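Local structure of bifunctional endo-1,4-beta-xylanase A (Neocallimastix patriciarum, 2VG9) at residues A[47-52]-A[200-205]; A[61-66]-A[190-195]; A[138-143]-A[160-165]; A[1-6]-A[19-24]; A[76-81]-A[209-214]. The protein hydrolyses internal beta-1,4 linkages of the xylan backbone, as an endo-xylanase of glycoside hydrolase family 11 with a beta jelly-roll fold. One frame throughout, in Å; residues are numbered along the deposited sequence.

The five contacts sample the two curved sheets of one jelly roll. Contact 4 closes first along the chain and packs strand 2-5 of one sheet on strand 19-26 of the other. Contacts 1, 2 and 5 are long-range closures that bring chain residues 190-214 back to strands or loops from earlier in the sequence. Contact 3 is nested within all three. Contacts 1 and 5 share strand 203-216, with centres about 23 Å apart. Contacts 1 and 2 lie on opposite sides of the chain's centre, about 30 Å between centres. Contact 2 touches contact 5 through V194 and V214, and contact 4 touches contact 1 through W24 and N52. The late strands thus tie both sheets together.

Contact 1 of 5, residues A[47-52]-A[200-205]; sequences AVNRGN and GWQSSG
Residues 47-51 form a loop that enters strand 52-60 at N52, folded against the corner at 201-202. V48 to G51 make a type II turn, closed by G51 N to V48 O at 2.8 Å. N52 and W201 form an antiparallel non-hydrogen-bonded pair. Q202 N gives a nearly straight bond to G51 O (2.7 Å, 164°) from above the carbonyl plane. W201 has CG anti to the backbone N (chi1 174°), and its indole lies along the turn. R50 C and Q202 CG lie over one indole face, toward its rim. The R50 guanidinium stands steeply to the ring, at 76°, with W201 CH2 over its centre, 3.7 Å from R50 CZ. N52 CG abuts the indole edge, 3.6 Å from W201 CE3. At the corner the chain passes from strand 190-200 of one jelly-roll sheet to 203-216 of the other; the loop makes the reverse passage beside it, from 40-45 to 52-60. A47 rests on A85 of strand 73-86, and S203 OG is hydrogen-bonded to N90 O of strand 89-100.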
# COMPACT_ATOMS: atom_id res chain seq x y z
N ALA A 47 -12.59 -9.60 -11.68
CA ALA A 47 -13.99 -9.70 -11.23
C ALA A 47 -14.49 -11.15 -11.36
O ALA A 47 -15.40 -11.47 -12.14
CB ALA A 47 -14.88 -8.69 -11.96
N VAL A 48 -13.83 -12.01 -10.61
CA VAL A 48 -14.12 -13.44 -10.52
C VAL A 48 -13.99 -13.86 -9.05
O VAL A 48 -13.29 -13.19 -8.26
CB VAL A 48 -13.14 -14.27 -11.41
CG1 VAL A 48 -13.35 -13.98 -12.91
CG2 VAL A 48 -11.66 -14.06 -11.00
N ASN A 49 -14.66 -14.95 -8.65
CA ASN A 49 -14.55 -15.46 -7.31
C ASN A 49 -13.08 -15.54 -6.88
O ASN A 49 -12.26 -16.08 -7.60
CB ASN A 49 -15.20 -16.84 -7.16
CG ASN A 49 -15.15 -17.33 -5.71
OD1 ASN A 49 -15.66 -16.67 -4.82
ND2 ASN A 49 -14.47 -18.45 -5.47
N ARG A 50 -12.78 -15.00 -5.70
CA ARG A 50 -11.42 -14.93 -5.16
C ARG A 50 -10.36 -14.28 -6.06
O ARG A 50 -9.15 -14.43 -5.81
CB ARG A 50 -10.95 -16.30 -4.62
CG ARG A 50 -11.83 -16.81 -3.46
CD ARG A 50 -11.16 -17.87 -2.60
NE ARG A 50 -10.07 -17.33 -1.77
CZ ARG A 50 -10.22 -16.74 -0.58
NH1 ARG A 50 -11.44 -16.54 -0.05
NH2 ARG A 50 -9.15 -16.31 0.08
N GLY A 51 -10.81 -13.55 -7.10
CA GLY A 51 -9.89 -12.75 -7.91
C GLY A 51 -9.14 -11.75 -7.03
O GLY A 51 -9.76 -11.04 -6.22
N ASN A 52 -7.82 -11.68 -7.20
CA ASN A 52 -6.97 -10.82 -6.39
C ASN A 52 -5.82 -10.24 -7.22
O ASN A 52 -5.15 -10.98 -7.97
CB ASN A 52 -6.46 -11.61 -5.15
CG ASN A 52 -5.97 -10.72 -4.02
OD1 ASN A 52 -6.08 -9.48 -4.08
ND2 ASN A 52 -5.44 -11.34 -2.96
N GLY A 200 -7.02 -4.81 -5.84
CA GLY A 200 -8.39 -5.16 -6.16
C GLY A 200 -8.72 -6.59 -5.78
O GLY A 200 -7.93 -7.51 -6.06
N TRP A 201 -9.87 -6.77 -5.14
CA TRP A 201 -10.40 -8.08 -4.78
C TRP A 201 -11.72 -8.27 -5.50
O TRP A 201 -12.65 -7.45 -5.33
CB TRP A 201 -10.63 -8.15 -3.28
CG TRP A 201 -11.31 -9.42 -2.82
CD1 TRP A 201 -12.63 -9.58 -2.42
CD2 TRP A 201 -10.70 -10.70 -2.67
NE1 TRP A 201 -12.86 -10.89 -2.05
CE2 TRP A 201 -11.69 -11.59 -2.18
CE3 TRP A 201 -9.39 -11.18 -2.86
CZ2 TRP A 201 -11.42 -12.93 -1.93
CZ3 TRP A 201 -9.13 -12.51 -2.60
CH2 TRP A 201 -10.14 -13.38 -2.13
N GLN A 202 -11.82 -9.32 -6.32
CA GLN A 202 -13.06 -9.62 -7.06
C GLN A 202 -13.57 -8.37 -7.80
O GLN A 202 -14.77 -8.07 -7.84
CB GLN A 202 -14.13 -10.24 -6.12
CG GLN A 202 -13.70 -11.60 -5.53
CD GLN A 202 -14.70 -12.22 -4.55
OE1 GLN A 202 -15.75 -11.63 -4.19
NE2 GLN A 202 -14.38 -13.42 -4.10
N SER A 203 -12.65 -7.63 -8.40
CA SER A 203 -12.96 -6.41 -9.13
C SER A 203 -12.11 -6.27 -10.37
O SER A 203 -11.14 -7.02 -10.57
CB SER A 203 -12.76 -5.17 -8.23
OG SER A 203 -11.40 -5.02 -7.88
N SER A 204 -12.47 -5.27 -11.19
CA SER A 204 -11.67 -4.82 -12.32
C SER A 204 -11.55 -3.31 -12.24
O SER A 204 -12.45 -2.64 -11.72
CB SER A 204 -12.35 -5.23 -13.62
OG SER A 204 -12.47 -6.65 -13.63
N GLY A 205 -10.44 -2.75 -12.72
CA GLY A 205 -10.34 -1.30 -12.82
C GLY A 205 -9.04 -0.82 -13.42
O GLY A 205 -8.32 -1.59 -14.07

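Contact 2 of 5, residues A[61-66]-A[190-195]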
# COMPACT_ATOMS: atom_id res chain seq x y z
N PHE A 61 13.58 1.16 1.91
CA PHE A 61 14.40 1.78 2.96
C PHE A 61 15.45 0.82 3.57
O PHE A 61 16.24 1.21 4.44
CB PHE A 61 13.51 2.40 4.04
CG PHE A 61 12.88 3.73 3.63
CD1 PHE A 61 13.31 4.93 4.22
CD2 PHE A 61 11.84 3.78 2.68
CE1 PHE A 61 12.70 6.18 3.89
CE2 PHE A 61 11.25 5.00 2.31
CZ PHE A 61 11.67 6.22 2.92
N GLY A 62 15.42 -0.44 3.14
CA GLY A 62 16.43 -1.42 3.57
C GLY A 62 16.24 -2.02 4.96
O GLY A 62 17.11 -2.76 5.42
N SER A 63 15.11 -1.71 5.62
CA SER A 63 14.84 -2.19 6.98
C SER A 63 16.00 -1.87 7.96
O SER A 63 16.47 -2.73 8.72
CB SER A 63 14.56 -3.69 6.97
OG SER A 63 13.45 -4.04 6.15
N GLN A 64 16.44 -0.62 7.93
CA GLN A 64 17.70 -0.23 8.54
C GLN A 64 17.43 0.36 9.91
O GLN A 64 18.22 0.19 10.84
CB GLN A 64 18.45 0.78 7.65
CG GLN A 64 19.11 0.13 6.45
CD GLN A 64 19.76 1.11 5.46
OE1 GLN A 64 20.38 0.68 4.47
NE2 GLN A 64 19.64 2.43 5.72
N LYS A 65 16.33 1.08 10.02
CA LYS A 65 16.05 1.75 11.25
C LYS A 65 14.57 1.92 11.49
O LYS A 65 13.74 1.82 10.55
CB LYS A 65 16.82 3.07 11.36
CG LYS A 65 16.38 4.23 10.49
CD LYS A 65 17.18 5.46 10.89
CE LYS A 65 16.96 6.63 9.95
NZ LYS A 65 17.74 7.87 10.30
N LYS A 66 14.27 2.16 12.77
CA LYS A 66 12.90 2.29 13.26
C LYS A 66 12.21 3.33 12.37
O LYS A 66 12.75 4.40 12.12
CB LYS A 66 12.91 2.74 14.71
CG LYS A 66 11.57 2.65 15.44
CD LYS A 66 11.75 3.16 16.87
CE LYS A 66 10.69 2.64 17.77
NZ LYS A 66 10.45 3.55 18.92
N ASN A 190 11.50 -1.76 11.87
CA ASN A 190 12.38 -1.03 10.92
C ASN A 190 11.66 -0.81 9.59
O ASN A 190 10.97 -1.71 9.10
CB ASN A 190 13.67 -1.81 10.68
CG ASN A 190 14.57 -1.89 11.92
OD1 ASN A 190 14.63 -0.97 12.74
ND2 ASN A 190 15.29 -3.01 12.04
N LEU A 191 11.82 0.35 8.99
CA LEU A 191 11.07 0.65 7.77
C LEU A 191 11.55 -0.15 6.54
O LEU A 191 12.68 -0.00 6.08
CB LEU A 191 11.08 2.16 7.50
CG LEU A 191 10.23 2.64 6.32
CD1 LEU A 191 8.69 2.25 6.48
CD2 LEU A 191 10.43 4.16 6.24
N TYR A 192 10.68 -1.01 6.02
CA TYR A 192 10.97 -1.80 4.84
C TYR A 192 10.88 -0.99 3.54
O TYR A 192 11.80 -1.02 2.74
CB TYR A 192 10.02 -3.00 4.82
CG TYR A 192 10.14 -3.92 3.62
CD1 TYR A 192 11.27 -4.72 3.45
CD2 TYR A 192 9.11 -4.03 2.68
CE1 TYR A 192 11.41 -5.59 2.37
CE2 TYR A 192 9.23 -4.92 1.57
CZ TYR A 192 10.39 -5.69 1.44
OH TYR A 192 10.59 -6.57 0.38
N GLU A 193 9.76 -0.30 3.32
CA GLU A 193 9.50 0.48 2.09
C GLU A 193 8.32 1.42 2.32
O GLU A 193 7.58 1.28 3.30
CB GLU A 193 9.09 -0.45 0.95
CG GLU A 193 7.67 -1.01 1.17
CD GLU A 193 7.26 -2.06 0.16
OE1 GLU A 193 7.65 -1.95 -1.02
OE2 GLU A 193 6.54 -3.00 0.55
N VAL A 194 8.16 2.37 1.40
CA VAL A 194 7.02 3.26 1.36
C VAL A 194 6.61 3.27 -0.10
O VAL A 194 7.37 3.71 -0.99
CB VAL A 194 7.33 4.71 1.86
CG1 VAL A 194 6.10 5.63 1.70
CG2 VAL A 194 7.79 4.71 3.35
N ALA A 195 5.40 2.77 -0.35
CA ALA A 195 4.96 2.56 -1.71
C ALA A 195 3.58 3.12 -1.89
O ALA A 195 2.84 3.26 -0.93
CB ALA A 195 4.98 1.04 -2.06
O HOH W 1 14.80 1.32 7.47
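In this jelly roll the loop 61-66, between strands 52-60 and 73-86, folds onto the broken strand 190-200. Polar backbone atoms do much of the joining. F61 N donates to Y192 O at 2.9 Å in a nearly straight bond. L191 N donates to K65 O, also at 2.9 Å. Both donors stand above the plane of the carbonyl they reach. S63 N makes a weak, bent bond to L191 O. A water sits inside the loop and accepts from Q64 N at 2.6 Å. The water can donate to L191 O (2.9 Å) and to K65 O, but it cannot serve every acceptor around it at once. G62 N is satisfied by D60 OD1, and E193 O by Y112 OH. Next to these polar bonds F61 supplies the apolar contact. Its CG is anti to the carbonyl carbon (chi1 -77°), so the ring lies beside L191. L191 CG is anti to its own backbone N, and the CD2 branch makes a CH-pi contact over the middle of the ring face, 3.6 Å from its centroid. Y70 meets the F61 ring edge-to-face. V194 approaches obliquely, with CG2 3.6 Å from F61 CE2.

Contact 3 of 5, residues A[138-143]-A[160-165]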
# COMPACT_ATOMS: atom_id res chain seq x y z
N LYS A 138 -9.10 7.83 10.09
CA LYS A 138 -9.39 6.90 11.16
C LYS A 138 -8.24 5.92 11.24
O LYS A 138 -7.88 5.28 10.23
CB LYS A 138 -10.65 6.14 10.81
CG LYS A 138 -11.06 5.13 11.87
CD LYS A 138 -12.36 4.44 11.53
CE LYS A 138 -12.73 3.50 12.68
NZ LYS A 138 -14.12 3.01 12.52
N ILE A 139 -7.68 5.78 12.44
CA ILE A 139 -6.61 4.83 12.65
C ILE A 139 -7.07 3.62 13.49
O ILE A 139 -7.87 3.75 14.45
CB ILE A 139 -5.35 5.51 13.22
CG1 ILE A 139 -5.59 6.04 14.65
CG2 ILE A 139 -4.86 6.64 12.25
CD1 ILE A 139 -4.33 6.54 15.41
N PHE A 140 -6.57 2.45 13.11
CA PHE A 140 -6.86 1.24 13.83
C PHE A 140 -5.84 0.20 13.43
O PHE A 140 -5.16 0.34 12.39
CB PHE A 140 -8.31 0.72 13.57
CG PHE A 140 -8.65 0.57 12.10
CD1 PHE A 140 -8.44 -0.65 11.44
CD2 PHE A 140 -9.16 1.64 11.37
CE1 PHE A 140 -8.75 -0.81 10.09
CE2 PHE A 140 -9.47 1.49 9.97
CZ PHE A 140 -9.26 0.27 9.34
N GLN A 141 -5.72 -0.83 14.27
CA GLN A 141 -4.87 -1.96 13.94
C GLN A 141 -5.66 -3.24 14.04
O GLN A 141 -6.73 -3.27 14.66
CB GLN A 141 -3.58 -1.99 14.80
CG GLN A 141 -3.79 -1.91 16.32
CD GLN A 141 -4.01 -3.27 16.94
OE1 GLN A 141 -3.43 -4.25 16.51
NE2 GLN A 141 -4.88 -3.34 17.96
N MET A 142 -5.18 -4.29 13.39
CA MET A 142 -5.86 -5.60 13.45
C MET A 142 -4.90 -6.74 13.16
O MET A 142 -3.87 -6.53 12.53
CB MET A 142 -7.11 -5.65 12.55
CG MET A 142 -6.92 -5.73 11.03
SD MET A 142 -8.49 -5.25 10.18
CE MET A 142 -9.68 -6.26 11.07
N ASP A 143 -5.21 -7.92 13.68
CA ASP A 143 -4.47 -9.12 13.37
C ASP A 143 -4.78 -9.56 11.93
O ASP A 143 -5.86 -9.28 11.38
CB ASP A 143 -4.82 -10.27 14.34
CG ASP A 143 -4.34 -10.04 15.77
OD1 ASP A 143 -3.49 -9.16 16.02
OD2 ASP A 143 -4.81 -10.76 16.67
N PHE A 160 -3.56 0.75 9.97
CA PHE A 160 -4.40 1.49 9.01
C PHE A 160 -4.60 2.91 9.42
O PHE A 160 -4.83 3.17 10.60
CB PHE A 160 -5.82 0.88 8.93
CG PHE A 160 -5.85 -0.50 8.30
CD1 PHE A 160 -6.00 -0.64 6.91
CD2 PHE A 160 -5.70 -1.67 9.11
CE1 PHE A 160 -6.00 -1.92 6.30
CE2 PHE A 160 -5.73 -2.94 8.52
CZ PHE A 160 -5.87 -3.07 7.11
N SER A 161 -4.52 3.80 8.43
CA SER A 161 -5.11 5.13 8.43
C SER A 161 -6.05 5.15 7.23
O SER A 161 -5.61 4.97 6.08
CB SER A 161 -4.06 6.19 8.15
OG SER A 161 -3.26 6.46 9.27
N VAL A 162 -7.32 5.41 7.46
CA VAL A 162 -8.25 5.47 6.36
C VAL A 162 -8.72 6.91 6.21
O VAL A 162 -9.34 7.46 7.14
CB VAL A 162 -9.43 4.50 6.58
CG1 VAL A 162 -10.48 4.63 5.44
CG2 VAL A 162 -8.88 3.07 6.72
N ARG A 163 -8.42 7.53 5.07
CA ARG A 163 -8.86 8.91 4.79
C ARG A 163 -10.39 8.98 4.69
O ARG A 163 -11.01 8.21 3.94
CB ARG A 163 -8.26 9.43 3.48
CG ARG A 163 -8.38 10.94 3.35
CD ARG A 163 -7.73 11.47 2.06
NE ARG A 163 -8.00 12.92 1.86
CZ ARG A 163 -7.22 13.89 2.35
NH1 ARG A 163 -6.13 13.58 3.03
NH2 ARG A 163 -7.49 15.17 2.11
N GLN A 164 -10.98 9.91 5.45
CA GLN A 164 -12.43 10.04 5.50
C GLN A 164 -13.02 10.64 4.22
O GLN A 164 -14.11 10.24 3.79
CB GLN A 164 -12.88 10.76 6.79
CG GLN A 164 -12.45 9.97 8.06
CD GLN A 164 -12.99 8.55 8.05
OE1 GLN A 164 -12.26 7.57 7.81
NE2 GLN A 164 -14.27 8.42 8.25
N GLN A 165 -12.28 11.57 3.61
CA GLN A 165 -12.69 12.22 2.35
C GLN A 165 -11.80 11.64 1.24
O GLN A 165 -10.62 12.00 1.16
CB GLN A 165 -12.47 13.74 2.47
CG GLN A 165 -13.22 14.61 1.44
CD GLN A 165 -12.70 16.10 1.35
OE1 GLN A 165 -12.05 16.63 2.28
NE2 GLN A 165 -13.00 16.77 0.20
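The F140 ring carries F160 CB over one face, toward the rim, while V162 CG2 comes in obliquely. The strands are an antiparallel hairpin pair, 135-145 with 153-163, consistent with the base of the thumb of family 11 xylanases. F160 has F140 O at its edge, in the ring plane. The two rings are nearly parallel (16°) but laterally displaced, so little of one lies over the other, their centroids 4.8 Å apart. Y113 brings another, almost parallel ring to F160. F140 owes its position to a CG in the crowded slot between backbone N and carbonyl carbon (chi1 53°). That sends the ring across to F160, where CE1 of F140 comes to 3.3 Å from CD2 of F160. M142 adds an oblique Met-aromatic contact, its SD 5.0 Å from the F160 centroid. Four backbone hydrogen bonds hold the register: K138 pairs with V162 and F140 with F160, each in both directions. F160 N meets F140 O nearly along the C=O axis. K138 stretches away to a salt bridge with D124. On the face with I139, S161 OG makes a weak hydrogen bond with W181 NE1 and lies 3.4 Å from I139 CG2.

Contact 4 of 5, residues A[1-6]-A[19-24]; sequences MKFTVG and FSYEIW
I23 is the central bump here. It projects from strand 19-26 toward strand 2-5 and fits against F3 and V5. The branches of V5 and I23 meet tip to tip. V5 CG2 presses on I23 CD1 at 3.7 Å, and V5 CG1 lies 3.9 Å from I23 CG2. The same CG2 methyl of I23 reaches back to F3 CB at 4.1 Å, while CD1 settles 4.0 Å from F3 O. I23 CG1 is anti to the backbone N, which carries CD1 out to the other strand. The two strands belong to different sheets of the jelly roll and face each other across the sandwich. The axes of segments 2-5 and 19-24 approach to 7.2 Å, with their N-to-C directions 28° apart, and no hydrogen bond joins them. Packing alone makes the contact. Beside I23 the F3 ring forms an offset stack with Y21, with centroids 4.7 Å apart and planes at 20°. Y21 CE1 sits above one face of F3, near its rim. The Y21 ring gets there with CG in the crowded slot between backbone N and carbonyl carbon (chi1 68°). Its hydroxyl end projects past the F3 rim, leaving OH 3.2 Å from F3 CZ. M32 of strand 29-34 touches both Y21 and I23. H12 of strand 11-16 packs on V5 and I23, and F53 of strand 52-60 also meets I23.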
# COMPACT_ATOMS: atom_id res chain seq x y z
N MET A 1 7.12 0.53 -21.26
CA MET A 1 7.53 -0.82 -20.75
C MET A 1 6.42 -1.46 -19.88
O MET A 1 6.08 -0.94 -18.82
CB MET A 1 8.84 -0.72 -19.96
CG MET A 1 9.39 -2.04 -19.52
SD MET A 1 9.89 -3.05 -20.93
CE MET A 1 9.67 -4.69 -20.22
N LYS A 2 5.90 -2.60 -20.35
CA LYS A 2 4.74 -3.27 -19.75
C LYS A 2 5.02 -4.69 -19.18
O LYS A 2 5.77 -5.50 -19.76
CB LYS A 2 3.57 -3.28 -20.75
CG LYS A 2 2.32 -3.93 -20.24
CD LYS A 2 1.48 -4.53 -21.37
CE LYS A 2 0.24 -3.67 -21.68
NZ LYS A 2 -0.65 -4.34 -22.73
N PHE A 3 4.38 -4.99 -18.06
CA PHE A 3 4.48 -6.27 -17.37
C PHE A 3 3.07 -6.79 -17.14
O PHE A 3 2.25 -6.06 -16.56
CB PHE A 3 5.18 -6.08 -16.04
CG PHE A 3 6.58 -5.57 -16.18
CD1 PHE A 3 7.61 -6.45 -16.54
CD2 PHE A 3 6.87 -4.21 -16.01
CE1 PHE A 3 8.92 -5.97 -16.72
CE2 PHE A 3 8.17 -3.74 -16.17
CZ PHE A 3 9.19 -4.63 -16.51
N THR A 4 2.81 -8.02 -17.60
CA THR A 4 1.47 -8.59 -17.63
C THR A 4 1.41 -9.79 -16.70
O THR A 4 2.36 -10.57 -16.63
CB THR A 4 1.04 -8.98 -19.06
OG1 THR A 4 1.02 -7.80 -19.87
CG2 THR A 4 -0.39 -9.57 -19.08
N VAL A 5 0.31 -9.91 -15.96
CA VAL A 5 0.13 -11.06 -15.08
C VAL A 5 -1.21 -11.77 -15.35
O VAL A 5 -2.16 -11.17 -15.87
CB VAL A 5 0.28 -10.68 -13.56
CG1 VAL A 5 1.72 -10.22 -13.24
CG2 VAL A 5 -0.78 -9.62 -13.15
N GLY A 6 -1.26 -13.06 -15.00
CA GLY A 6 -2.46 -13.86 -15.17
C GLY A 6 -2.54 -14.58 -16.50
O GLY A 6 -3.58 -15.17 -16.83
N PHE A 19 13.24 3.24 -8.00
CA PHE A 19 11.98 2.91 -7.34
C PHE A 19 11.55 1.49 -7.66
O PHE A 19 11.69 1.05 -8.80
CB PHE A 19 10.88 3.91 -7.75
CG PHE A 19 11.11 5.29 -7.23
CD1 PHE A 19 10.78 5.62 -5.90
CD2 PHE A 19 11.66 6.27 -8.06
CE1 PHE A 19 11.00 6.92 -5.44
CE2 PHE A 19 11.89 7.57 -7.58
CZ PHE A 19 11.57 7.89 -6.29
N SER A 20 11.05 0.76 -6.67
CA SER A 20 10.60 -0.61 -6.92
C SER A 20 9.38 -0.60 -7.83
O SER A 20 8.72 0.44 -7.99
CB SER A 20 10.24 -1.34 -5.60
OG SER A 20 9.10 -0.75 -4.98
N TYR A 21 9.09 -1.76 -8.40
CA TYR A 21 7.77 -2.03 -8.96
C TYR A 21 7.42 -3.49 -8.64
O TYR A 21 8.30 -4.35 -8.53
CB TYR A 21 7.70 -1.72 -10.47
CG TYR A 21 8.53 -2.65 -11.35
CD1 TYR A 21 8.02 -3.89 -11.78
CD2 TYR A 21 9.80 -2.28 -11.79
CE1 TYR A 21 8.80 -4.77 -12.58
CE2 TYR A 21 10.60 -3.15 -12.60
CZ TYR A 21 10.09 -4.38 -12.98
OH TYR A 21 10.85 -5.21 -13.78
N GLU A 22 6.13 -3.76 -8.48
CA GLU A 22 5.63 -5.10 -8.22
C GLU A 22 4.18 -5.19 -8.72
O GLU A 22 3.35 -4.32 -8.39
CB GLU A 22 5.70 -5.42 -6.71
CG GLU A 22 4.93 -6.69 -6.32
CD GLU A 22 5.27 -7.19 -4.92
OE1 GLU A 22 5.33 -6.36 -3.98
OE2 GLU A 22 5.46 -8.44 -4.77
N ILE A 23 3.90 -6.20 -9.53
CA ILE A 23 2.53 -6.55 -9.93
C ILE A 23 2.33 -8.04 -9.65
O ILE A 23 3.26 -8.84 -9.86
CB ILE A 23 2.25 -6.20 -11.43
CG1 ILE A 23 0.80 -6.54 -11.79
CG2 ILE A 23 3.37 -6.83 -12.39
CD1 ILE A 23 0.32 -6.08 -13.10
N TRP A 24 1.15 -8.42 -9.14
CA TRP A 24 0.87 -9.81 -8.78
C TRP A 24 -0.62 -10.07 -8.92
O TRP A 24 -1.45 -9.15 -8.77
CB TRP A 24 1.38 -10.10 -7.36
CG TRP A 24 0.87 -11.38 -6.74
CD1 TRP A 24 1.49 -12.60 -6.71
CD2 TRP A 24 -0.38 -11.55 -6.06
NE1 TRP A 24 0.70 -13.52 -6.08
CE2 TRP A 24 -0.45 -12.89 -5.66
CE3 TRP A 24 -1.45 -10.70 -5.78
CZ2 TRP A 24 -1.55 -13.40 -4.96
CZ3 TRP A 24 -2.53 -11.20 -5.10
CH2 TRP A 24 -2.58 -12.54 -4.70

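Contact 5 of 5, residues A[76-81]-A[209-214]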
# COMPACT_ATOMS: atom_id res chain seq x y z
N ASP A 76 4.11 12.40 -2.48
CA ASP A 76 3.25 13.26 -3.28
C ASP A 76 2.83 12.42 -4.46
O ASP A 76 3.65 11.72 -5.03
CB ASP A 76 4.01 14.48 -3.78
CG ASP A 76 4.45 15.38 -2.66
OD1 ASP A 76 3.61 15.82 -1.89
OD2 ASP A 76 5.66 15.66 -2.54
N TYR A 77 1.55 12.46 -4.80
CA TYR A 77 1.02 11.62 -5.86
C TYR A 77 -0.11 12.34 -6.61
O TYR A 77 -0.77 13.24 -6.07
CB TYR A 77 0.55 10.25 -5.29
CG TYR A 77 -0.76 10.32 -4.51
CD1 TYR A 77 -1.96 9.83 -5.07
CD2 TYR A 77 -0.80 10.88 -3.24
CE1 TYR A 77 -3.20 9.92 -4.35
CE2 TYR A 77 -2.01 10.98 -2.51
CZ TYR A 77 -3.20 10.51 -3.08
OH TYR A 77 -4.33 10.62 -2.36
N ALA A 78 -0.29 11.99 -7.88
CA ALA A 78 -1.52 12.36 -8.63
C ALA A 78 -1.87 11.17 -9.53
O ALA A 78 -0.99 10.65 -10.23
CB ALA A 78 -1.32 13.64 -9.46
N ALA A 79 -3.15 10.77 -9.48
CA ALA A 79 -3.68 9.59 -10.17
C ALA A 79 -5.12 9.80 -10.65
O ALA A 79 -5.85 10.63 -10.11
CB ALA A 79 -3.62 8.36 -9.25
N THR A 80 -5.52 9.03 -11.66
CA THR A 80 -6.93 8.72 -11.90
C THR A 80 -7.07 7.25 -11.51
O THR A 80 -6.15 6.46 -11.69
CB THR A 80 -7.36 8.96 -13.38
OG1 THR A 80 -6.49 8.26 -14.24
CG2 THR A 80 -7.27 10.44 -13.74
N TYR A 81 -8.18 6.92 -10.89
CA TYR A 81 -8.39 5.59 -10.33
C TYR A 81 -9.89 5.33 -10.41
O TYR A 81 -10.69 6.17 -10.01
CB TYR A 81 -7.85 5.54 -8.90
CG TYR A 81 -8.47 4.53 -7.99
CD1 TYR A 81 -8.40 3.16 -8.25
CD2 TYR A 81 -9.09 4.94 -6.82
CE1 TYR A 81 -8.96 2.23 -7.36
CE2 TYR A 81 -9.65 4.03 -5.93
CZ TYR A 81 -9.60 2.69 -6.21
OH TYR A 81 -10.16 1.82 -5.32
N VAL A 209 -1.17 6.41 -12.35
CA VAL A 209 -0.37 7.28 -11.46
C VAL A 209 0.65 8.14 -12.23
O VAL A 209 1.73 7.67 -12.61
CB VAL A 209 0.30 6.43 -10.30
CG1 VAL A 209 1.09 7.31 -9.29
CG2 VAL A 209 -0.77 5.60 -9.58
N THR A 210 0.30 9.41 -12.43
CA THR A 210 1.06 10.26 -13.33
C THR A 210 2.07 11.06 -12.56
O THR A 210 3.00 11.59 -13.16
CB THR A 210 0.15 11.19 -14.12
OG1 THR A 210 -0.67 11.95 -13.20
CG2 THR A 210 -0.75 10.40 -15.06
N LEU A 211 1.90 11.15 -11.24
CA LEU A 211 2.89 11.78 -10.37
C LEU A 211 3.06 10.91 -9.17
O LEU A 211 2.08 10.57 -8.53
CB LEU A 211 2.40 13.16 -9.90
CG LEU A 211 3.30 14.20 -9.26
CD1 LEU A 211 2.44 15.51 -9.04
CD2 LEU A 211 3.94 13.79 -7.95
N LEU A 212 4.30 10.56 -8.85
CA LEU A 212 4.60 9.85 -7.61
C LEU A 212 6.00 10.19 -7.17
O LEU A 212 6.96 9.91 -7.87
CB LEU A 212 4.44 8.32 -7.74
CG LEU A 212 4.70 7.53 -6.46
CD1 LEU A 212 3.94 8.10 -5.29
CD2 LEU A 212 4.34 6.04 -6.69
N ASP A 213 6.10 10.80 -6.00
CA ASP A 213 7.41 11.17 -5.45
C ASP A 213 7.41 10.69 -4.02
O ASP A 213 6.44 10.89 -3.30
CB ASP A 213 7.58 12.69 -5.46
CG ASP A 213 9.04 13.13 -5.28
OD1 ASP A 213 9.95 12.29 -5.23
OD2 ASP A 213 9.25 14.35 -5.18
N VAL A 214 8.48 10.02 -3.63
CA VAL A 214 8.66 9.53 -2.25
C VAL A 214 10.03 10.03 -1.81
O VAL A 214 11.00 9.86 -2.55
CB VAL A 214 8.59 7.98 -2.16
CG1 VAL A 214 8.57 7.54 -0.69
CG2 VAL A 214 7.35 7.45 -2.87
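Neighbouring antiparallel strands 73-86 and 203-216 of one jelly-roll sheet carry a classic beta bulge, where T210 and L211 both face A78. On the D76 and A78 face, L211 has CG anti to the backbone N (chi1 -166°) and extends, so CD2 lies 3.6 Å from D76 O. A78 CB touches L211 CB at 3.8 Å. D213 has CG anti to the backbone N, D76 anti to its carbonyl carbon. Their OD2 atoms are 4.6 Å apart; like charges would probably repel. On the other face Y77 puts CG in the crowded slot between N and carbonyl carbon (chi1 75°). Its ring leads away and its OH is hydrogen-bonded to E116. L212 bends at chi2, setting CD1 4.0 Å from Y77 CB. Beyond the bulge A79 CB packs 4.0 Å from V209 CG2. L196 of the other sheet touches Y77, V209 and L212. A78 O takes two N-H groups: T210 N at 2.8 Å, nearly along the C=O axis, and L211 N at 3.1 Å, on a lone pair.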